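Local structure of argonaute (Methanocaldococcus jannaschii, 5G5S) at residues 324-329 / 342-347; 475-480 / 676-681. The protein uses short single-stranded DNA guides to find complementary target DNA and slices it, and may thereby defend the archaeon against invading genetic elements. All coordinates share one frame; numbering follows the deposited sequence.

Interaction 1: 324-329 / 342-347; sequences TKIYST and KIYLPY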
loop_
_atom_site.group_PDB
_atom_site.type_symbol
_atom_site.label_atom_id
_atom_site.label_comp_id
_atom_site.label_asym_id
_atom_site.label_seq_id
_atom_site.Cartn_x
_atom_site.Cartn_y
_atom_site.Cartn_z
ATOM N N THR A 324 13.630 11.340 26.726
ATOM C CA THR A 324 12.400 11.906 27.296
ATOM C C THR A 324 11.158 11.360 26.599
ATOM O O THR A 324 11.143 11.250 25.372
ATOM C CB THR A 324 12.385 13.438 27.185
ATOM O OG1 THR A 324 13.661 13.926 26.768
ATOM C CG2 THR A 324 11.924 14.110 28.470
ATOM N N LYS A 325 10.105 11.060 27.386
ATOM C CA LYS A 325 8.831 10.536 26.890
ATOM C C LYS A 325 7.975 11.613 26.234
ATOM O O LYS A 325 7.716 12.665 26.822
ATOM C CB LYS A 325 8.048 9.806 27.993
ATOM C CG LYS A 325 8.123 8.289 27.883
ATOM C CD LYS A 325 7.923 7.611 29.231
ATOM C CE LYS A 325 6.497 7.179 29.487
ATOM N NZ LYS A 325 6.330 5.710 29.330
ATOM N N ILE A 326 7.553 11.328 24.999
ATOM C CA ILE A 326 6.697 12.147 24.152
ATOM C C ILE A 326 5.571 11.219 23.686
ATOM O O ILE A 326 5.827 10.037 23.469
ATOM C CB ILE A 326 7.560 12.786 23.012
ATOM C CG1 ILE A 326 7.830 14.288 23.248
ATOM C CG2 ILE A 326 7.112 12.464 21.572
ATOM C CD1 ILE A 326 6.595 15.246 23.182
ATOM N N TYR A 327 4.328 11.707 23.619
ATOM C CA TYR A 327 3.201 10.857 23.214
ATOM C C TYR A 327 2.744 11.112 21.790
ATOM O O TYR A 327 2.046 10.281 21.206
ATOM C CB TYR A 327 2.039 10.956 24.222
ATOM C CG TYR A 327 2.323 10.216 25.511
ATOM C CD1 TYR A 327 2.989 10.839 26.564
ATOM C CD2 TYR A 327 1.973 8.875 25.660
ATOM C CE1 TYR A 327 3.292 10.152 27.735
ATOM C CE2 TYR A 327 2.251 8.183 26.838
ATOM C CZ TYR A 327 2.923 8.822 27.869
ATOM O OH TYR A 327 3.208 8.147 29.033
ATOM N N SER A 328 3.137 12.261 21.228
ATOM C CA SER A 328 2.797 12.653 19.862
ATOM C C SER A 328 3.923 13.495 19.254
ATOM O O SER A 328 4.669 14.130 19.993
ATOM C CB SER A 328 1.475 13.415 19.850
ATOM O OG SER A 328 1.038 13.696 18.532
ATOM N N THR A 329 4.049 13.503 17.921
ATOM C CA THR A 329 5.077 14.307 17.236
ATOM C C THR A 329 4.569 15.748 16.977
ATOM O O THR A 329 5.321 16.593 16.475
ATOM C CB THR A 329 5.571 13.620 15.953
ATOM O OG1 THR A 329 4.469 13.443 15.063
ATOM C CG2 THR A 329 6.290 12.294 16.216
ATOM N N LYS A 342 9.469 22.985 25.209
ATOM C CA LYS A 342 10.616 22.104 25.427
ATOM C C LYS A 342 11.327 21.764 24.111
ATOM O O LYS A 342 10.668 21.354 23.152
ATOM C CB LYS A 342 10.193 20.834 26.193
ATOM C CG LYS A 342 11.370 19.973 26.656
ATOM C CD LYS A 342 10.928 18.774 27.495
ATOM C CE LYS A 342 12.021 17.737 27.629
ATOM N NZ LYS A 342 13.060 18.130 28.619
ATOM N N ILE A 343 12.663 21.976 24.067
ATOM C CA ILE A 343 13.514 21.677 22.903
ATOM C C ILE A 343 13.832 20.179 22.880
ATOM O O ILE A 343 14.353 19.649 23.862
ATOM C CB ILE A 343 14.816 22.539 22.855
ATOM C CG1 ILE A 343 14.500 24.050 22.886
ATOM C CG2 ILE A 343 15.705 22.158 21.641
ATOM C CD1 ILE A 343 15.642 24.930 23.259
ATOM N N TYR A 344 13.529 19.516 21.747
ATOM C CA TYR A 344 13.759 18.092 21.512
ATOM C C TYR A 344 14.831 17.871 20.451
ATOM O O TYR A 344 14.774 18.478 19.372
ATOM C CB TYR A 344 12.457 17.392 21.108
ATOM C CG TYR A 344 11.362 17.480 22.147
ATOM C CD1 TYR A 344 11.519 16.908 23.406
ATOM C CD2 TYR A 344 10.148 18.094 21.857
ATOM C CE1 TYR A 344 10.504 16.966 24.359
ATOM C CE2 TYR A 344 9.121 18.145 22.796
ATOM C CZ TYR A 344 9.303 17.578 24.046
ATOM O OH TYR A 344 8.291 17.622 24.975
ATOM N N LEU A 345 15.804 16.989 20.759
ATOM C CA LEU A 345 16.930 16.666 19.877
ATOM C C LEU A 345 16.886 15.227 19.317
ATOM O O LEU A 345 16.307 14.338 19.959
ATOM C CB LEU A 345 18.274 16.988 20.568
ATOM C CG LEU A 345 18.509 18.466 20.975
ATOM C CD1 LEU A 345 19.736 18.599 21.825
ATOM C CD2 LEU A 345 18.638 19.380 19.751
ATOM N N PRO A 346 17.441 14.981 18.101
ATOM C CA PRO A 346 17.354 13.635 17.514
ATOM C C PRO A 346 18.250 12.584 18.152
ATOM O O PRO A 346 19.303 12.913 18.688
ATOM C CB PRO A 346 17.744 13.873 16.056
ATOM C CG PRO A 346 18.667 15.018 16.105
ATOM C CD PRO A 346 18.123 15.914 17.177
ATOM N N TYR A 347 17.823 11.318 18.074
ATOM C CA TYR A 347 18.559 10.156 18.578
ATOM C C TYR A 347 19.823 9.894 17.773
ATOM O O TYR A 347 20.837 9.527 18.361
ATOM C CB TYR A 347 17.674 8.892 18.572
ATOM C CG TYR A 347 17.202 8.491 19.948
ATOM C CD1 TYR A 347 16.138 9.150 20.560
ATOM C CD2 TYR A 347 17.832 7.470 20.653
ATOM C CE1 TYR A 347 15.718 8.806 21.844
ATOM C CE2 TYR A 347 17.411 7.104 21.931
ATOM C CZ TYR A 347 16.354 7.778 22.524
ATOM O OH TYR A 347 15.921 7.418 23.775
#

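Interaction 2: 475-480 / 676-681; sequences TNNLLI and EGRYLR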
loop_
_atom_site.group_PDB
_atom_site.type_symbol
_atom_site.label_atom_id
_atom_site.label_comp_id
_atom_site.label_asym_id
_atom_site.label_seq_id
_atom_site.Cartn_x
_atom_site.Cartn_y
_atom_site.Cartn_z
ATOM N N THR A 475 4.272 23.791 10.029
ATOM C CA THR A 475 5.718 23.990 10.136
ATOM C C THR A 475 6.345 22.769 10.813
ATOM O O THR A 475 7.343 22.243 10.317
ATOM C CB THR A 475 6.032 25.313 10.832
ATOM O OG1 THR A 475 5.448 26.374 10.081
ATOM C CG2 THR A 475 7.525 25.556 10.965
ATOM N N ASN A 476 5.726 22.313 11.922
ATOM C CA ASN A 476 6.112 21.135 12.689
ATOM C C ASN A 476 6.075 19.885 11.772
ATOM O O ASN A 476 7.059 19.148 11.721
ATOM C CB ASN A 476 5.182 20.973 13.906
ATOM C CG ASN A 476 5.443 19.746 14.748
ATOM O OD1 ASN A 476 6.382 19.699 15.547
ATOM N ND2 ASN A 476 4.590 18.740 14.614
ATOM N N ASN A 477 4.980 19.708 10.990
ATOM C CA ASN A 477 4.826 18.586 10.062
ATOM C C ASN A 477 5.803 18.630 8.898
ATOM O O ASN A 477 6.237 17.582 8.428
ATOM C CB ASN A 477 3.391 18.474 9.557
ATOM C CG ASN A 477 2.412 17.998 10.595
ATOM O OD1 ASN A 477 2.777 17.421 11.622
ATOM N ND2 ASN A 477 1.137 18.216 10.335
ATOM N N LEU A 478 6.141 19.831 8.434
ATOM C CA LEU A 478 7.091 20.030 7.347
ATOM C C LEU A 478 8.477 19.627 7.815
ATOM O O LEU A 478 9.174 18.929 7.088
ATOM C CB LEU A 478 7.076 21.498 6.858
ATOM C CG LEU A 478 8.136 21.894 5.817
ATOM C CD1 LEU A 478 7.945 21.129 4.507
ATOM C CD2 LEU A 478 8.153 23.406 5.589
ATOM N N LEU A 479 8.868 20.048 9.031
ATOM C CA LEU A 479 10.162 19.707 9.614
ATOM C C LEU A 479 10.295 18.217 9.898
ATOM O O LEU A 479 11.360 17.670 9.627
ATOM C CB LEU A 479 10.514 20.585 10.831
ATOM C CG LEU A 479 10.834 22.054 10.508
ATOM C CD1 LEU A 479 10.935 22.887 11.768
ATOM C CD2 LEU A 479 12.117 22.180 9.668
ATOM N N ILE A 480 9.195 17.545 10.347
ATOM C CA ILE A 480 9.155 16.097 10.586
ATOM C C ILE A 480 9.498 15.359 9.284
ATOM O O ILE A 480 10.347 14.464 9.281
ATOM C CB ILE A 480 7.780 15.627 11.162
ATOM C CG1 ILE A 480 7.613 16.072 12.633
ATOM C CG2 ILE A 480 7.625 14.091 11.030
ATOM C CD1 ILE A 480 6.201 16.099 13.134
ATOM N N GLU A 676 -4.051 10.529 6.124
ATOM C CA GLU A 676 -5.113 10.876 7.067
ATOM C C GLU A 676 -4.574 11.023 8.496
ATOM O O GLU A 676 -4.442 10.032 9.232
ATOM C CB GLU A 676 -6.265 9.858 6.988
ATOM N N GLY A 677 -4.252 12.264 8.857
ATOM C CA GLY A 677 -3.730 12.618 10.169
ATOM C C GLY A 677 -2.243 12.382 10.361
ATOM O O GLY A 677 -1.453 12.457 9.412
ATOM N N ARG A 678 -1.868 12.090 11.618
ATOM C CA ARG A 678 -0.498 11.883 12.088
ATOM C C ARG A 678 0.072 10.475 11.851
ATOM O O ARG A 678 1.246 10.354 11.494
ATOM C CB ARG A 678 -0.414 12.238 13.584
ATOM C CG ARG A 678 0.981 12.594 14.067
ATOM C CD ARG A 678 0.944 13.614 15.186
ATOM N NE ARG A 678 0.404 14.897 14.731
ATOM C CZ ARG A 678 1.122 15.853 14.147
ATOM N NH1 ARG A 678 2.429 15.692 13.949
ATOM N NH2 ARG A 678 0.538 16.976 13.750
ATOM N N TYR A 679 -0.729 9.423 12.132
ATOM C CA TYR A 679 -0.291 8.026 12.039
ATOM C C TYR A 679 -0.711 7.350 10.735
ATOM O O TYR A 679 -1.657 7.802 10.085
ATOM C CB TYR A 679 -0.681 7.218 13.306
ATOM C CG TYR A 679 -0.602 8.012 14.601
ATOM C CD1 TYR A 679 0.499 8.817 14.887
ATOM C CD2 TYR A 679 -1.622 7.945 15.545
ATOM C CE1 TYR A 679 0.551 9.590 16.050
ATOM C CE2 TYR A 679 -1.572 8.699 16.721
ATOM C CZ TYR A 679 -0.483 9.522 16.969
ATOM O OH TYR A 679 -0.414 10.265 18.128
ATOM N N LEU A 680 0.033 6.304 10.320
ATOM C CA LEU A 680 -0.232 5.597 9.061
ATOM C C LEU A 680 -1.361 4.590 9.181
ATOM O O LEU A 680 -1.687 4.176 10.285
ATOM C CB LEU A 680 1.046 4.913 8.544
ATOM C CG LEU A 680 2.255 5.818 8.286
ATOM C CD1 LEU A 680 3.542 5.042 8.353
ATOM C CD2 LEU A 680 2.113 6.585 6.988
ATOM N N ARG A 681 -1.958 4.195 8.051
ATOM C CA ARG A 681 -2.993 3.173 8.013
ATOM C C ARG A 681 -2.311 1.792 8.195
ATOM O O ARG A 681 -2.826 0.908 8.899
ATOM C CB ARG A 681 -3.751 3.210 6.667
ATOM C CG ARG A 681 -4.929 2.226 6.641
ATOM C CD ARG A 681 -5.802 2.326 5.419
ATOM N NE ARG A 681 -6.709 1.178 5.378
ATOM C CZ ARG A 681 -6.832 0.340 4.352
ATOM N NH1 ARG A 681 -6.138 0.537 3.235
ATOM N NH2 ARG A 681 -7.681 -0.676 4.417
#

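Interaction 1: 324-329 / 342-347
Lys342 and Thr324 meet where a loop folds back over the strand that leads into it. Strand 323-326 is an outer strand of a small three-stranded antiparallel sheet, completed by strands 314-317 and 492-493, and residues 342-347 belong to the irregular loop that runs on toward strand 357-365 of the Mid domain. Lys342 sends its chain out with CG anti to the backbone N (chi1 -171°), and its extended chi2 and chi3 carry CE to Thr324 CG2, tip to tip at 3.7 Å. The bend at chi4 (77°) turns only NZ, so the threonine methyl meets the methylene next to the ammonium group of an exposed lysine.

Two residues on, Tyr344 makes the larger contact. Its ring and Ile326 approach from opposite directions, and Ile326 CG1 sits over the ring face in a CH-pi contact, 4.1 Å from the Tyr344 ring centroid and 27° off the normal. At the phenol end, Ile326 CD1 lies 3.7 Å from Tyr344 CZ and 3.4 Å from Tyr344 OH. The other face of the Tyr344 ring takes the carbonyl oxygen of Lys342, 3.5 Å above the plane and offset toward the rim. Tyr344 O is hydrogen-bonded to the Tyr490 hydroxyl, and the Tyr344 side chain touches Val316, as Ile326 touches Leu314, both on strand 314-317. Leu345 joins the loop to that strand by a backbone hydrogen bond to Lys317. Last comes Tyr347, whose ring rests on Leu315 and meets the side chain of the same Lys317 in a cation-pi contact.

Interaction 2: 475-480 / 676-681
Arg678 brings its guanidinium to the amide oxygen of Asn477, with Asn476 alongside, on a face of helix 473-485 in the Mid domain. The arginine comes from the loop between helices 656-666 and 684-697, so the contact joins Mid to the PIWI part of the Argonaute fold. Asn476 is the looser neighbour. With CG anti to the backbone N (chi1 177°), its side chain crosses that of Arg678 at about a right angle, and Asn476 ND2 stays 3.8 Å from Arg678 NH1. The Asn476 amide is committed elsewhere: OD1 accepts from the backbone N of Phe333, and ND2 has its partner in Thr329.

Asn477 supplies the polar link. Its OD1 takes a hydrogen bond of 2.9 Å from Arg678 NH1, and the donor lies in the plane of the Asn477 carbonyl. The bond is bent, with 133° at the hydrogen; OD1 stands 27° out of the guanidinium plane and also sits between the two terminal nitrogens, and both probably contribute to the bend. A second, weak bond runs from Arg678 NH2 to the same Asn477 OD1 at 3.1 Å; one oxygen thus bridges both ends of the guanidinium.

One turn further along the helix from Asn476, Ile480 places a methyl at the guanidinium edge. The Ile480 side chain is also about 5 Å from that of Gln481 and about 8 Å from that of Ser671, both of which interact with guide DNA. Bends at chi2 and chi3 of Arg678 bring its tip up to the helix, where Ile480 CD1 lies 3.9 Å from Arg678 NH1, in the guanidinium plane.

In the fold
Interaction 1 closes before interaction 2 opens along the chain, and their centres lie 15 Å apart on the same side of the molecule's centre. They meet at the end of 324-329, just after strand 323-326: Thr329 O accepts a probable hydrogen bond from Asn476 ND2, Thr329 OG1 makes another probable one with Arg678 NH1, and Ser328 OG packs on Arg678 CD. This short piece of chain therefore touches both helix 473-485 of the Mid domain and the PIWI loop 676-681 at their junction. Interaction 2 alone lies near the guide-contacting Gln481; interaction 1 is away from the annotated sites.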